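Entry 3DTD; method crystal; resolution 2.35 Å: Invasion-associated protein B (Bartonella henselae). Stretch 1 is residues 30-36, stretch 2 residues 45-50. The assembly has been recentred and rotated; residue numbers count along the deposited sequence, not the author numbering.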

ATOM      1  N   GLY C  30      -0.956  39.244   9.764  1.00 35.05           N
ATOM      2  CA  GLY C  30       0.373  39.214   9.183  1.00 34.46           C
ATOM      3  C   GLY C  30       0.863  37.785   9.125  1.00 36.65           C
ATOM      4  O   GLY C  30       0.283  36.949   8.434  1.00 38.74           O
ATOM      5  N   LEU C  31       1.921  37.509   9.880  1.00 34.91           N
ATOM      6  CA  LEU C  31       2.494  36.171   9.957  1.00 32.62           C
ATOM      7  C   LEU C  31       2.009  35.419  11.198  1.00 32.59           C
ATOM      8  O   LEU C  31       2.330  34.249  11.390  1.00 34.77           O
ATOM      9  N   TRP C  32       1.211  36.088  12.023  1.00 34.26           N
ATOM     10  CA  TRP C  32       0.747  35.510  13.282  1.00 34.16           C
ATOM     11  C   TRP C  32      -0.676  34.977  13.199  1.00 35.27           C
ATOM     12  O   TRP C  32      -1.514  35.528  12.484  1.00 33.73           O
ATOM     13  N   SER C  33      -0.924  33.887  13.922  1.00 35.32           N
ATOM     14  CA  SER C  33      -2.233  33.234  13.950  1.00 33.97           C
ATOM     15  C   SER C  33      -2.866  33.273  15.341  1.00 34.89           C
ATOM     16  O   SER C  33      -2.163  33.302  16.348  1.00 31.89           O
ATOM     17  N   ILE C  34      -4.198  33.279  15.378  1.00 37.30           N
ATOM     18  CA  ILE C  34      -4.953  33.237  16.630  1.00 37.86           C
ATOM     19  C   ILE C  34      -6.002  32.122  16.613  1.00 38.20           C
ATOM     20  O   ILE C  34      -6.814  32.025  15.687  1.00 37.73           O
ATOM     21  N   ASN C  35      -5.957  31.278  17.642  1.00 40.62           N
ATOM     22  CA  ASN C  35      -6.960  30.248  17.861  1.00 42.02           C
ATOM     23  C   ASN C  35      -7.505  30.326  19.278  1.00 44.93           C
ATOM     24  O   ASN C  35      -6.762  30.577  20.223  1.00 47.27           O
ATOM     25  N   CYS C  36      -8.811  30.132  19.415  1.00 51.81           N
ATOM     26  CA  CYS C  36      -9.448  30.125  20.723  1.00 58.08           C
ATOM     27  C   CYS C  36     -10.026  28.756  21.045  1.00 62.37           C
ATOM     28  O   CYS C  36     -10.535  28.064  20.171  1.00 64.73           O
ATOM     29  N   CYS C  45      -7.729  32.230  24.430  1.00 56.34           N
ATOM     30  CA  CYS C  45      -7.242  32.513  23.092  1.00 51.96           C
ATOM     31  C   CYS C  45      -5.731  32.624  23.089  1.00 48.26           C
ATOM     32  O   CYS C  45      -5.143  33.280  23.945  1.00 48.50           O
ATOM     33  N   PHE C  46      -5.102  31.964  22.126  1.00 46.54           N
ATOM     34  CA  PHE C  46      -3.652  32.014  22.011  1.00 45.10           C
ATOM     35  C   PHE C  46      -3.153  32.530  20.664  1.00 40.80           C
ATOM     36  O   PHE C  46      -3.828  32.432  19.642  1.00 37.09           O
ATOM     37  N   MET C  47      -1.945  33.076  20.710  1.00 40.92           N
ATOM     38  CA  MET C  47      -1.298  33.776  19.620  1.00 36.75           C
ATOM     39  C   MET C  47      -0.102  32.929  19.233  1.00 35.78           C
ATOM     40  O   MET C  47       0.742  32.644  20.079  1.00 35.37           O
ATOM     41  N   HIS C  48      -0.009  32.509  17.976  1.00 36.12           N
ATOM     42  CA  HIS C  48       1.060  31.574  17.607  1.00 33.95           C
ATOM     43  C   HIS C  48       1.686  31.763  16.232  1.00 33.69           C
ATOM     44  O   HIS C  48       1.091  32.356  15.340  1.00 32.58           O
ATOM     45  N   ARG C  49       2.905  31.243  16.102  1.00 34.61           N
ATOM     46  CA  ARG C  49       3.731  31.368  14.908  1.00 35.47           C
ATOM     47  C   ARG C  49       4.709  30.186  14.821  1.00 37.50           C
ATOM     48  O   ARG C  49       5.366  29.846  15.805  1.00 37.22           O
ATOM     49  N   GLN C  50       4.814  29.557  13.678  1.00 39.06           N
ATOM     50  CA  GLN C  50       5.890  28.649  13.484  1.00 38.82           C
ATOM     51  C   GLN C  50       6.768  29.021  12.350  1.00 35.44           C
ATOM     52  O   GLN C  50       6.349  29.650  11.448  1.00 36.10           O
TER

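The apolar centre of this antiparallel pair lies around the indole of Trp32, held between Met47 and Arg49 of the other strand. Its CA-to-CB bond points sideways, but chi1 near -77° (m) and chi2 near 78° carry the ring across to the second strand, where it is gripped on opposite faces. Over one face sits Arg49 CB, 3.6 Å from the centroid of the Trp32 six-membered ring and almost exactly on its normal; over the other comes the methyl of Met47, its CE 3.8 Å from Trp32 CE3. Met47 reaches there with chi1 and chi2 both t and chi3 off-well at 134°, a turn that sets its terminal methyl against the ring. Its stem also meets Ile34 (m, t), though loosely, with Ile34 CG1 4.4 Å from Met47 CG.

Ile34 and Met47 share their face of the sheet with Cys36 and Cys45, the next non-hydrogen-bonded pair. Both cysteines are m, and their sulfurs close a disulfide, Cys36 SG to Cys45 SG 2.0 Å with chi3 of 109°. The covalent link accompanies a close backbone approach, with Cys36 CA 4.0 Å from Cys45 CA.

The other face carries the hydrogen-bonded pairs, and here the rule is an aromatic in p leaning over a small m partner. His48 (p) lays its ring against Ser33, with Ser33 CB 3.8 Å from the centroid of the His48 ring and over its face. Phe46 (p) does likewise with Asn35, Asn35 CB lying off-centre, 4.2 Å from the Phe46 ring centroid. Beneath them the backbone pairs tightly, His48 N giving to Ser33 O at 2.8 Å and Phe46 N to Asn35 O at 2.9 Å.

The lean of His48 also serves a diagonal polar contact: His48 NE2 donates to Asn35 OD1 at 2.7 Å, near the plane of the imidazole. One ring thus packs a CB with its face and binds an amide oxygen with its edge. Asn35 ND2 is satisfied elsewhere in the structure.

At the polar edge the strand of stretch 1 gives way to loop, and Arg49 takes over the contact. Its CB points toward the other stretch; chi1 is t, chi2 is off-well at 93°, and chi3 is t. Past the indole, the guanidinium covers Leu31 (m, t), with Arg49 NH1 3.6 Å from Leu31 CB, while Arg49 NH1 also donates to Leu31 O at 2.9 Å. Apolar stem and charged tip are therefore both used. Gln50 points away and Gly30 is out of reach, so the contact ends here.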

ATOM      1  CB  LEU C  31       4.023  36.240   9.921  1.00 30.30           C
ATOM      2  CG  LEU C  31       4.689  36.746   8.636  1.00 31.89           C
ATOM      3  CD1 LEU C  31       6.180  36.898   8.833  1.00 24.81           C
ATOM      4  CD2 LEU C  31       4.408  35.831   7.448  1.00 28.33           C
ATOM      5  CB  TRP C  32       0.907  36.518  14.423  1.00 31.59           C
ATOM      6  CG  TRP C  32       2.317  36.609  14.883  1.00 30.31           C
ATOM      7  CD1 TRP C  32       3.338  37.276  14.270  1.00 26.72           C
ATOM      8  CD2 TRP C  32       2.883  35.981  16.043  1.00 29.99           C
ATOM      9  NE1 TRP C  32       4.504  37.109  14.978  1.00 29.99           N
ATOM     10  CE2 TRP C  32       4.254  36.320  16.073  1.00 30.83           C
ATOM     11  CE3 TRP C  32       2.364  35.165  17.060  1.00 28.86           C
ATOM     12  CZ2 TRP C  32       5.113  35.878  17.084  1.00 32.14           C
ATOM     13  CZ3 TRP C  32       3.217  34.727  18.066  1.00 30.04           C
ATOM     14  CH2 TRP C  32       4.578  35.085  18.068  1.00 32.64           C
ATOM     15  CB  SER C  33      -2.125  31.782  13.476  1.00 35.00           C
ATOM     16  OG  SER C  33      -1.616  31.701  12.156  1.00 40.13           O
ATOM     17  CB  ILE C  34      -5.618  34.608  16.971  1.00 39.31           C
ATOM     18  CG1 ILE C  34      -4.550  35.643  17.322  1.00 39.00           C
ATOM     19  CG2 ILE C  34      -6.604  34.483  18.145  1.00 35.83           C
ATOM     20  CD1 ILE C  34      -5.068  37.040  17.413  1.00 40.74           C
ATOM     21  CB  ASN C  35      -6.380  28.861  17.583  1.00 40.02           C
ATOM     22  CG  ASN C  35      -6.206  28.587  16.102  1.00 40.83           C
ATOM     23  OD1 ASN C  35      -5.112  28.724  15.558  1.00 42.20           O
ATOM     24  ND2 ASN C  35      -7.293  28.202  15.441  1.00 36.97           N
ATOM     25  CB  CYS C  36     -10.537  31.195  20.809  1.00 57.08           C
ATOM     26  SG  CYS C  36      -9.950  32.886  20.523  1.00 60.66           S
ATOM     27  CB  CYS C  45      -7.881  33.791  22.552  1.00 53.49           C
ATOM     28  SG  CYS C  45      -9.671  33.678  22.381  1.00 59.90           S
ATOM     29  CB  PHE C  46      -2.984  30.684  22.414  1.00 47.57           C
ATOM     30  CG  PHE C  46      -3.431  29.489  21.614  1.00 53.21           C
ATOM     31  CD1 PHE C  46      -2.678  29.042  20.532  1.00 57.17           C
ATOM     32  CD2 PHE C  46      -4.582  28.782  21.967  1.00 55.86           C
ATOM     33  CE1 PHE C  46      -3.075  27.925  19.792  1.00 57.79           C
ATOM     34  CE2 PHE C  46      -4.994  27.668  21.232  1.00 61.68           C
ATOM     35  CZ  PHE C  46      -4.234  27.237  20.142  1.00 59.18           C
ATOM     36  CB  MET C  47      -0.799  35.090  20.193  1.00 40.98           C
ATOM     37  CG  MET C  47      -0.703  36.244  19.274  1.00 41.94           C
ATOM     38  SD  MET C  47      -0.116  37.667  20.226  1.00 31.55           S
ATOM     39  CE  MET C  47       1.105  38.205  19.055  1.00 28.66           C
ATOM     40  CB  HIS C  48       0.621  30.117  17.811  1.00 31.25           C
ATOM     41  CG  HIS C  48      -0.577  29.724  17.007  1.00 33.61           C
ATOM     42  ND1 HIS C  48      -0.479  29.030  15.822  1.00 36.89           N
ATOM     43  CD2 HIS C  48      -1.898  29.934  17.213  1.00 31.33           C
ATOM     44  CE1 HIS C  48      -1.688  28.819  15.338  1.00 36.66           C
ATOM     45  NE2 HIS C  48      -2.566  29.361  16.160  1.00 34.86           N
ATOM     46  CB  ARG C  49       4.505  32.694  14.957  1.00 34.53           C
ATOM     47  CG  ARG C  49       5.650  32.829  13.961  1.00 32.80           C
ATOM     48  CD  ARG C  49       5.188  33.491  12.681  1.00 34.51           C
ATOM     49  NE  ARG C  49       6.093  33.231  11.564  1.00 35.25           N
ATOM     50  CZ  ARG C  49       5.710  32.833  10.354  1.00 35.17           C
ATOM     51  NH1 ARG C  49       4.426  32.656  10.065  1.00 34.56           N
ATOM     52  NH2 ARG C  49       6.626  32.629   9.425  1.00 33.44           N
ATOM     53  CB  GLN C  50       5.413  27.217  13.424  1.00 37.86           C
ATOM     54  CG  GLN C  50       4.624  26.888  12.272  1.00 50.42           C
ATOM     55  CD  GLN C  50       3.901  25.611  12.430  1.00 51.58           C
ATOM     56  OE1 GLN C  50       3.310  25.137  11.511  1.00 47.86           O
ATOM     57  NE2 GLN C  50       3.942  25.050  13.596  1.00 56.67           N
TER